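Local coordinates for protein enolase (alpha proteobacterium BAL199, PDB 3UGV) that binds magnesium and probably catalyses a metal-dependent reaction of the mandelate racemase and muconate lactonizing enzyme type, within the enolase superfamily, at residues T34-L42 and W379-V389; P54-D62 and A73-M83. One frame throughout, in Å; residues are numbered along the deposited sequence.

Contact 1: residues T34-L42 and W379-V389; sequences TARPVLLKL and WDEDVVAANLV
Pro37 O accepts the backbone N-H of Val389 at 3.0 Å, and Leu39 N gives its own to Asn387 O at 3.1 Å; the two bonds flank Val38 and Leu388 and make them a single beta bridge. Through it the C-terminal tail returns to an outermost strand of the three-stranded antiparallel sheet in the N-terminal capping domain of the enolase superfamily fold, with the short helix 381-387 running across that strand at 88°. Arg36 and Glu381 form the second tie, an end-on salt bridge in which NH1 meets OE1 at 3.1 Å while NH2 donates to OE2. Both oxygens use their syn lone pairs, and the guanidinium and carboxylate are nearly coplanar. Trp379 stands at the guanidinium edge, its CD1 3.4 Å from Arg36 NH2 and the two planes 70° apart; the indole NE1 itself bonds to Asp62 on the neighbouring strand 52-65. Leu388 starts out away from the strand, but with CG anti to the backbone N (chi1 -169°) its CD1 turns back to lie 4.0 Å from Val38 CG1 and also against the CB of Arg36. Beyond the bridge, Val389 CG2 packs 4.0 Å from Leu39 CB, and Met83 touches both Val389 and Pro37. At its start the helix is N-capped by Asp380, whose OD1 receives Val383 N from above the carboxylate plane and Asp382 N only weakly. One turn on from Val383, Asn387 ND2 bonds back to Val383 O at 3.0 Å, which fixes the turn of its amide; Leu40 CD2 rests 3.7 Å from Asn387 CG.

Contact 2: residues P54-D62 and A73-M83; sequences PDWPLILID and AYLEPYVPKAM
Ile59 and Leu75 exchange both backbone bonds, Leu75 N reaching Ile59 O at 2.9 Å; Ile61 and Ala73 do the same, and Leu60 with Tyr74 between them is a non-hydrogen-bonded pair. Among side-chain bonds, Trp56 NE1 donates to Glu76 OE1 at 2.8 Å. The oxygen lies in the indole plane and is met on its anti side, with the carboxylate perpendicular to the ring. With its CG anti to the backbone N (chi1 -170°), Trp56 swings back to reach the loop, where its edge, led by CH2, meets the face of Tyr78 in a T-shaped pair, centroids 5.4 Å apart and planes at 72°. This is the hairpin of strands 52-65 and 71-75 in the capping domain, continued into a loop whose Tyr78 stacks on Phe117 of a neighbouring subunit and has its side chain about 6 Å from a bound magnesium ion. With an alanine at Trp56, Glu76 OE1 would probably lose this donor and Tyr78 its edge-on partner. A water above the centre of the indole donates to Pro57 O at 2.6 Å and accepts from Tyr78 N. Several contacts are apolar: Leu58 CD2 lies alongside Glu76 CG at 3.4 Å, Ile61 CD1 is 3.9 Å from Leu75 CD1, and Met83 slides past Ile59, its SD 3.8 Å from Ile59 CG1 and its CE against Pro57 CB.

How the contacts relate
Contacts 1 and 2 meet on adjacent strands of one antiparallel sheet, 30-47 and 52-65, with their centres about 10 Å apart. Contact 2 is largely buried and local, joining successive strands of a hairpin; contact 1 is partly exposed and closes a long loop of chain, within which contact 2 is nested. Their chemistry follows: a single bridge and a charged pair at the sheet's outer strand, against a regular strand pairing, aliphatic side chains and a T-shaped aromatic pair whose tyrosine lies near a bound magnesium ion. Direct ties run between them, with Lys41 NZ in a salt bridge to Asp55 OD1 at 2.8 Å and Leu42 CD2 packed on Trp56 CB.

Contact 1: residues T34-L42 and W379-V389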
loop_
_atom_site.group_PDB
_atom_site.type_symbol
_atom_site.label_atom_id
_atom_site.label_comp_id
_atom_site.label_asym_id
_atom_site.label_seq_id
_atom_site.Cartn_x
_atom_site.Cartn_y
_atom_site.Cartn_z
ATOM N N THR F 34 13.271 -34.104 -34.570
ATOM C CA THR F 34 13.883 -33.473 -35.732
ATOM C C THR F 34 13.307 -32.080 -35.967
ATOM O O THR F 34 12.092 -31.888 -35.953
ATOM C CB THR F 34 13.714 -34.317 -36.996
ATOM O OG1 THR F 34 14.368 -35.577 -36.814
ATOM C CG2 THR F 34 14.335 -33.612 -38.174
ATOM N N ALA F 35 14.197 -31.114 -36.171
ATOM C CA ALA F 35 13.801 -29.734 -36.417
ATOM C C ALA F 35 14.299 -29.269 -37.778
ATOM O O ALA F 35 15.496 -29.345 -38.074
ATOM C CB ALA F 35 14.329 -28.825 -35.318
ATOM N N ARG F 36 13.367 -28.789 -38.596
ATOM C CA ARG F 36 13.662 -28.356 -39.954
ATOM C C ARG F 36 13.250 -26.907 -40.157
ATOM O O ARG F 36 12.075 -26.574 -40.063
ATOM C CB ARG F 36 12.921 -29.239 -40.960
ATOM C CG ARG F 36 13.390 -30.684 -40.968
ATOM C CD ARG F 36 12.641 -31.497 -42.001
ATOM N NE ARG F 36 11.282 -31.813 -41.576
ATOM C CZ ARG F 36 10.299 -32.135 -42.412
ATOM N NH1 ARG F 36 10.526 -32.170 -43.719
ATOM N NH2 ARG F 36 9.089 -32.415 -41.944
ATOM N N PRO F 37 14.220 -26.035 -40.445
ATOM C CA PRO F 37 13.894 -24.625 -40.654
ATOM C C PRO F 37 13.358 -24.378 -42.062
ATOM O O PRO F 37 13.901 -24.908 -43.026
ATOM C CB PRO F 37 15.249 -23.936 -40.476
ATOM C CG PRO F 37 16.233 -24.954 -40.949
ATOM C CD PRO F 37 15.665 -26.296 -40.562
ATOM N N VAL F 38 12.287 -23.603 -42.178
ATOM C CA VAL F 38 11.844 -23.166 -43.490
ATOM C C VAL F 38 11.568 -21.672 -43.474
ATOM O O VAL F 38 11.559 -21.049 -42.417
ATOM C CB VAL F 38 10.616 -23.949 -44.001
ATOM C CG1 VAL F 38 10.743 -25.414 -43.635
ATOM C CG2 VAL F 38 9.350 -23.378 -43.444
ATOM N N LEU F 39 11.371 -21.099 -44.657
ATOM C CA LEU F 39 11.173 -19.670 -44.793
ATOM C C LEU F 39 10.146 -19.452 -45.880
ATOM O O LEU F 39 10.383 -19.795 -47.038
ATOM C CB LEU F 39 12.489 -18.967 -45.154
ATOM C CG LEU F 39 12.514 -17.443 -44.973
ATOM C CD1 LEU F 39 12.594 -17.076 -43.495
ATOM C CD2 LEU F 39 13.663 -16.789 -45.735
ATOM N N LEU F 40 8.998 -18.899 -45.508
ATOM C CA LEU F 40 7.920 -18.702 -46.463
ATOM C C LEU F 40 7.844 -17.246 -46.875
ATOM O O LEU F 40 8.254 -16.359 -46.126
ATOM C CB LEU F 40 6.578 -19.142 -45.879
ATOM C CG LEU F 40 6.467 -20.561 -45.320
ATOM C CD1 LEU F 40 5.039 -20.820 -44.865
ATOM C CD2 LEU F 40 6.911 -21.608 -46.343
ATOM N N LYS F 41 7.334 -17.008 -48.079
ATOM C CA LYS F 41 7.079 -15.660 -48.548
ATOM C C LYS F 41 5.638 -15.307 -48.190
ATOM O O LYS F 41 4.704 -15.947 -48.683
ATOM C CB LYS F 41 7.290 -15.573 -50.060
ATOM C CG LYS F 41 7.941 -14.276 -50.508
ATOM C CD LYS F 41 9.339 -14.152 -49.919
ATOM C CE LYS F 41 10.032 -12.881 -50.386
ATOM N NZ LYS F 41 11.477 -12.860 -50.001
ATOM N N LEU F 42 5.463 -14.312 -47.318
ATOM C CA LEU F 42 4.127 -13.904 -46.861
ATOM C C LEU F 42 3.246 -13.353 -47.987
ATOM O O LEU F 42 3.727 -12.657 -48.884
ATOM C CB LEU F 42 4.225 -12.861 -45.742
ATOM C CG LEU F 42 4.856 -13.263 -44.408
ATOM C CD1 LEU F 42 5.115 -12.009 -43.562
ATOM C CD2 LEU F 42 3.971 -14.261 -43.674
ATOM N N TRP F 379 2.293 -32.293 -42.511
ATOM C CA TRP F 379 3.076 -31.361 -43.303
ATOM C C TRP F 379 2.798 -31.530 -44.795
ATOM O O TRP F 379 2.585 -32.642 -45.277
ATOM C CB TRP F 379 4.573 -31.536 -43.049
ATOM C CG TRP F 379 5.022 -31.488 -41.615
ATOM C CD1 TRP F 379 5.859 -32.371 -41.003
ATOM C CD2 TRP F 379 4.695 -30.498 -40.628
ATOM N NE1 TRP F 379 6.064 -32.006 -39.697
ATOM C CE2 TRP F 379 5.364 -30.859 -39.438
ATOM C CE3 TRP F 379 3.896 -29.353 -40.630
ATOM C CZ2 TRP F 379 5.261 -30.115 -38.257
ATOM C CZ3 TRP F 379 3.795 -28.609 -39.453
ATOM C CH2 TRP F 379 4.472 -28.999 -38.286
ATOM N N ASP F 380 2.794 -30.417 -45.521
ATOM C CA ASP F 380 2.785 -30.455 -46.976
ATOM C C ASP F 380 4.232 -30.512 -47.464
ATOM O O ASP F 380 4.856 -29.476 -47.719
ATOM C CB ASP F 380 2.069 -29.231 -47.543
ATOM C CG ASP F 380 1.918 -29.288 -49.049
ATOM O OD1 ASP F 380 2.879 -29.710 -49.726
ATOM O OD2 ASP F 380 0.834 -28.914 -49.550
ATOM N N GLU F 381 4.755 -31.731 -47.581
ATOM C CA GLU F 381 6.177 -31.954 -47.838
ATOM C C GLU F 381 6.715 -31.359 -49.148
ATOM O O GLU F 381 7.912 -31.102 -49.256
ATOM C CB GLU F 381 6.519 -33.443 -47.723
ATOM C CG GLU F 381 6.396 -33.992 -46.300
ATOM C CD GLU F 381 7.481 -33.464 -45.366
ATOM O OE1 GLU F 381 8.414 -32.778 -45.846
ATOM O OE2 GLU F 381 7.396 -33.741 -44.146
ATOM N N ASP F 382 5.843 -31.127 -50.127
ATOM C CA ASP F 382 6.239 -30.408 -51.343
ATOM C C ASP F 382 6.584 -28.951 -51.027
ATOM O O ASP F 382 7.699 -28.481 -51.288
ATOM C CB ASP F 382 5.133 -30.461 -52.401
ATOM C CG ASP F 382 4.979 -31.839 -53.015
ATOM O OD1 ASP F 382 5.964 -32.616 -52.990
ATOM O OD2 ASP F 382 3.876 -32.140 -53.528
ATOM N N VAL F 383 5.613 -28.246 -50.458
ATOM C CA VAL F 383 5.813 -26.880 -50.017
ATOM C C VAL F 383 7.003 -26.799 -49.070
ATOM O O VAL F 383 7.791 -25.853 -49.137
ATOM C CB VAL F 383 4.563 -26.342 -49.312
ATOM C CG1 VAL F 383 4.805 -24.934 -48.823
ATOM C CG2 VAL F 383 3.370 -26.376 -50.253
ATOM N N VAL F 384 7.135 -27.789 -48.187
ATOM C CA VAL F 384 8.273 -27.821 -47.272
ATOM C C VAL F 384 9.602 -27.866 -48.022
ATOM O O VAL F 384 10.529 -27.116 -47.702
ATOM C CB VAL F 384 8.194 -28.998 -46.272
ATOM C CG1 VAL F 384 9.521 -29.175 -45.534
ATOM C CG2 VAL F 384 7.080 -28.760 -45.290
ATOM N N ALA F 385 9.696 -28.740 -49.022
ATOM C CA ALA F 385 10.936 -28.884 -49.792
ATOM C C ALA F 385 11.285 -27.594 -50.529
ATOM O O ALA F 385 12.436 -27.140 -50.510
ATOM C CB ALA F 385 10.825 -30.042 -50.770
ATOM N N ALA F 386 10.278 -27.009 -51.171
ATOM C CA ALA F 386 10.444 -25.762 -51.910
ATOM C C ALA F 386 10.881 -24.582 -51.028
ATOM O O ALA F 386 11.275 -23.532 -51.542
ATOM C CB ALA F 386 9.153 -25.420 -52.667
ATOM N N ASN F 387 10.830 -24.750 -49.708
ATOM C CA ASN F 387 11.114 -23.632 -48.802
ATOM C C ASN F 387 12.105 -23.925 -47.677
ATOM O O ASN F 387 12.410 -23.047 -46.854
ATOM C CB ASN F 387 9.813 -23.063 -48.229
ATOM C CG ASN F 387 9.017 -22.320 -49.260
ATOM O OD1 ASN F 387 9.375 -21.205 -49.645
ATOM N ND2 ASN F 387 7.942 -22.939 -49.742
ATOM N N LEU F 388 12.604 -25.157 -47.647
ATOM C CA LEU F 388 13.575 -25.559 -46.643
ATOM C C LEU F 388 14.808 -24.663 -46.709
ATOM O O LEU F 388 15.192 -24.195 -47.781
ATOM C CB LEU F 388 13.963 -27.025 -46.836
ATOM C CG LEU F 388 14.768 -27.643 -45.694
ATOM C CD1 LEU F 388 13.921 -27.705 -44.437
ATOM C CD2 LEU F 388 15.272 -29.029 -46.069
ATOM N N VAL F 389 15.417 -24.413 -45.559
ATOM C CA VAL F 389 16.608 -23.582 -45.501
ATOM C C VAL F 389 17.832 -24.465 -45.334
ATOM O O VAL F 389 17.974 -25.162 -44.330
ATOM C CB VAL F 389 16.528 -22.567 -44.341
ATOM C CG1 VAL F 389 17.775 -21.682 -44.304
ATOM C CG2 VAL F 389 15.276 -21.728 -44.476
#

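Contact 2: residues P54-D62 and A73-M83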
loop_
_atom_site.group_PDB
_atom_site.type_symbol
_atom_site.label_atom_id
_atom_site.label_comp_id
_atom_site.label_asym_id
_atom_site.label_seq_id
_atom_site.Cartn_x
_atom_site.Cartn_y
_atom_site.Cartn_z
ATOM N N PRO F 54 9.072 -9.435 -45.542
ATOM C CA PRO F 54 8.301 -10.293 -46.446
ATOM C C PRO F 54 8.422 -11.770 -46.082
ATOM O O PRO F 54 7.587 -12.578 -46.497
ATOM C CB PRO F 54 8.969 -10.039 -47.802
ATOM C CG PRO F 54 10.395 -9.596 -47.462
ATOM C CD PRO F 54 10.475 -9.325 -45.971
ATOM N N ASP F 55 9.452 -12.105 -45.312
ATOM C CA ASP F 55 9.765 -13.493 -44.988
ATOM C C ASP F 55 9.210 -13.906 -43.630
ATOM O O ASP F 55 9.232 -13.133 -42.672
ATOM C CB ASP F 55 11.278 -13.709 -45.011
ATOM C CG ASP F 55 11.892 -13.356 -46.345
ATOM O OD1 ASP F 55 11.352 -13.797 -47.383
ATOM O OD2 ASP F 55 12.907 -12.627 -46.355
ATOM N N TRP F 56 8.722 -15.137 -43.557
ATOM C CA TRP F 56 8.184 -15.675 -42.323
ATOM C C TRP F 56 8.831 -17.019 -42.043
ATOM O O TRP F 56 8.577 -17.992 -42.747
ATOM C CB TRP F 56 6.664 -15.823 -42.429
ATOM C CG TRP F 56 6.016 -16.135 -41.116
ATOM C CD1 TRP F 56 5.331 -17.280 -40.771
ATOM C CD2 TRP F 56 6.009 -15.300 -39.959
ATOM N NE1 TRP F 56 4.898 -17.191 -39.470
ATOM C CE2 TRP F 56 5.307 -15.991 -38.949
ATOM C CE3 TRP F 56 6.532 -14.035 -39.674
ATOM C CZ2 TRP F 56 5.112 -15.452 -37.685
ATOM C CZ3 TRP F 56 6.339 -13.507 -38.422
ATOM C CH2 TRP F 56 5.633 -14.210 -37.443
ATOM N N PRO F 57 9.690 -17.079 -41.019
ATOM C CA PRO F 57 10.386 -18.322 -40.659
ATOM C C PRO F 57 9.550 -19.266 -39.784
ATOM O O PRO F 57 8.844 -18.809 -38.890
ATOM C CB PRO F 57 11.595 -17.816 -39.876
ATOM C CG PRO F 57 11.119 -16.548 -39.241
ATOM C CD PRO F 57 10.117 -15.937 -40.196
ATOM N N LEU F 58 9.631 -20.567 -40.057
ATOM C CA LEU F 58 9.003 -21.599 -39.230
ATOM C C LEU F 58 10.003 -22.725 -38.958
ATOM O O LEU F 58 10.741 -23.135 -39.851
ATOM C CB LEU F 58 7.787 -22.204 -39.935
ATOM C CG LEU F 58 6.655 -21.287 -40.370
ATOM C CD1 LEU F 58 5.707 -22.014 -41.314
ATOM C CD2 LEU F 58 5.905 -20.748 -39.169
ATOM N N ILE F 59 10.038 -23.219 -37.728
ATOM C CA ILE F 59 10.766 -24.452 -37.448
ATOM C C ILE F 59 9.753 -25.589 -37.289
ATOM O O ILE F 59 8.910 -25.561 -36.390
ATOM C CB ILE F 59 11.646 -24.319 -36.195
ATOM C CG1 ILE F 59 12.738 -23.276 -36.434
ATOM C CG2 ILE F 59 12.256 -25.672 -35.815
ATOM C CD1 ILE F 59 13.419 -22.784 -35.170
ATOM N N LEU F 60 9.809 -26.558 -38.195
ATOM C CA LEU F 60 8.940 -27.734 -38.145
ATOM C C LEU F 60 9.565 -28.795 -37.250
ATOM O O LEU F 60 10.727 -29.150 -37.414
ATOM C CB LEU F 60 8.727 -28.310 -39.549
ATOM C CG LEU F 60 7.566 -27.777 -40.394
ATOM C CD1 LEU F 60 7.635 -26.288 -40.573
ATOM C CD2 LEU F 60 7.537 -28.454 -41.756
ATOM N N ILE F 61 8.783 -29.311 -36.315
ATOM C CA ILE F 61 9.300 -30.226 -35.313
ATOM C C ILE F 61 8.580 -31.563 -35.361
ATOM O O ILE F 61 7.353 -31.612 -35.309
ATOM C CB ILE F 61 9.144 -29.621 -33.908
ATOM C CG1 ILE F 61 10.008 -28.366 -33.797
ATOM C CG2 ILE F 61 9.482 -30.654 -32.823
ATOM C CD1 ILE F 61 9.725 -27.551 -32.570
ATOM N N ASP F 62 9.358 -32.641 -35.464
ATOM C CA ASP F 62 8.833 -34.005 -35.518
ATOM C C ASP F 62 9.440 -34.874 -34.416
ATOM O O ASP F 62 10.655 -35.021 -34.330
ATOM C CB ASP F 62 9.143 -34.640 -36.871
ATOM C CG ASP F 62 8.130 -34.279 -37.937
ATOM O OD1 ASP F 62 7.045 -34.903 -37.955
ATOM O OD2 ASP F 62 8.434 -33.397 -38.771
ATOM N N ALA F 73 4.613 -30.349 -34.240
ATOM C CA ALA F 73 4.245 -28.963 -33.984
ATOM C C ALA F 73 5.257 -28.052 -34.670
ATOM O O ALA F 73 6.226 -28.519 -35.285
ATOM C CB ALA F 73 4.206 -28.691 -32.498
ATOM N N TYR F 74 5.045 -26.750 -34.581
ATOM C CA TYR F 74 5.970 -25.829 -35.222
ATOM C C TYR F 74 6.210 -24.591 -34.371
ATOM O O TYR F 74 5.417 -24.256 -33.499
ATOM C CB TYR F 74 5.488 -25.441 -36.628
ATOM C CG TYR F 74 4.183 -24.675 -36.657
ATOM C CD1 TYR F 74 4.157 -23.289 -36.500
ATOM C CD2 TYR F 74 2.983 -25.330 -36.852
ATOM C CE1 TYR F 74 2.962 -22.588 -36.535
ATOM C CE2 TYR F 74 1.783 -24.641 -36.882
ATOM C CZ TYR F 74 1.773 -23.274 -36.725
ATOM O OH TYR F 74 0.568 -22.595 -36.766
ATOM N N LEU F 75 7.328 -23.930 -34.631
ATOM C CA LEU F 75 7.665 -22.690 -33.965
ATOM C C LEU F 75 7.637 -21.580 -34.999
ATOM O O LEU F 75 7.936 -21.812 -36.173
ATOM C CB LEU F 75 9.061 -22.787 -33.343
ATOM C CG LEU F 75 9.189 -23.535 -32.019
ATOM C CD1 LEU F 75 10.626 -23.881 -31.771
ATOM C CD2 LEU F 75 8.671 -22.670 -30.898
ATOM N N GLU F 76 7.267 -20.380 -34.558
ATOM C CA GLU F 76 7.322 -19.195 -35.400
ATOM C C GLU F 76 8.175 -18.149 -34.706
ATOM O O GLU F 76 7.652 -17.289 -33.996
ATOM C CB GLU F 76 5.919 -18.639 -35.631
ATOM C CG GLU F 76 4.922 -19.690 -36.050
ATOM C CD GLU F 76 3.571 -19.108 -36.376
ATOM O OE1 GLU F 76 3.412 -18.569 -37.495
ATOM O OE2 GLU F 76 2.672 -19.187 -35.511
ATOM N N PRO F 77 9.495 -18.215 -34.922
ATOM C CA PRO F 77 10.480 -17.421 -34.175
ATOM C C PRO F 77 10.769 -16.004 -34.703
ATOM O O PRO F 77 11.638 -15.342 -34.131
ATOM C CB PRO F 77 11.739 -18.280 -34.259
ATOM C CG PRO F 77 11.629 -18.928 -35.603
ATOM C CD PRO F 77 10.139 -19.158 -35.850
ATOM N N TYR F 78 10.080 -15.557 -35.749
ATOM C CA TYR F 78 10.176 -14.160 -36.199
ATOM C C TYR F 78 11.440 -13.815 -36.986
ATOM O O TYR F 78 11.366 -13.333 -38.113
ATOM C CB TYR F 78 10.109 -13.218 -35.004
ATOM C CG TYR F 78 8.729 -12.872 -34.529
ATOM C CD1 TYR F 78 8.061 -11.782 -35.059
ATOM C CD2 TYR F 78 8.105 -13.610 -33.522
ATOM C CE1 TYR F 78 6.799 -11.441 -34.624
ATOM C CE2 TYR F 78 6.832 -13.277 -33.072
ATOM C CZ TYR F 78 6.188 -12.184 -33.632
ATOM O OH TYR F 78 4.928 -11.812 -33.222
ATOM N N VAL F 79 12.599 -14.030 -36.371
ATOM C CA VAL F 79 13.865 -13.667 -36.990
ATOM C C VAL F 79 14.537 -14.903 -37.561
ATOM O O VAL F 79 14.938 -15.796 -36.812
ATOM C CB VAL F 79 14.816 -12.937 -36.005
ATOM C CG1 VAL F 79 14.135 -11.728 -35.428
ATOM C CG2 VAL F 79 15.218 -13.835 -34.883
ATOM N N PRO F 80 14.648 -14.959 -38.900
ATOM C CA PRO F 80 15.198 -16.109 -39.632
ATOM C C PRO F 80 16.545 -16.574 -39.082
ATOM O O PRO F 80 16.726 -17.767 -38.831
ATOM C CB PRO F 80 15.355 -15.568 -41.057
ATOM C CG PRO F 80 14.273 -14.523 -41.173
ATOM C CD PRO F 80 14.227 -13.873 -39.808
ATOM N N LYS F 81 17.471 -15.643 -38.887
ATOM C CA LYS F 81 18.800 -15.992 -38.391
ATOM C C LYS F 81 18.774 -16.697 -37.030
ATOM O O LYS F 81 19.706 -17.416 -36.685
ATOM C CB LYS F 81 19.716 -14.761 -38.352
ATOM C CG LYS F 81 20.257 -14.374 -39.730
ATOM C CD LYS F 81 21.399 -13.361 -39.653
ATOM C CE LYS F 81 22.072 -13.171 -41.016
ATOM N NZ LYS F 81 23.341 -12.386 -40.929
ATOM N N ALA F 82 17.709 -16.503 -36.259
ATOM C CA ALA F 82 17.623 -17.174 -34.967
ATOM C C ALA F 82 17.435 -18.688 -35.117
ATOM O O ALA F 82 17.753 -19.443 -34.196
ATOM C CB ALA F 82 16.523 -16.571 -34.100
ATOM N N MET F 83 16.928 -19.135 -36.265
ATOM C CA MET F 83 16.821 -20.578 -36.502
ATOM C C MET F 83 18.168 -21.274 -36.362
ATOM O O MET F 83 18.224 -22.467 -36.086
ATOM C CB MET F 83 16.183 -20.891 -37.861
ATOM C CG MET F 83 14.807 -20.248 -38.004
ATOM S SD MET F 83 13.732 -20.988 -39.241
ATOM C CE MET F 83 14.337 -20.217 -40.743
HETATM O O HOH W 1 8.029 -16.757 -37.525
#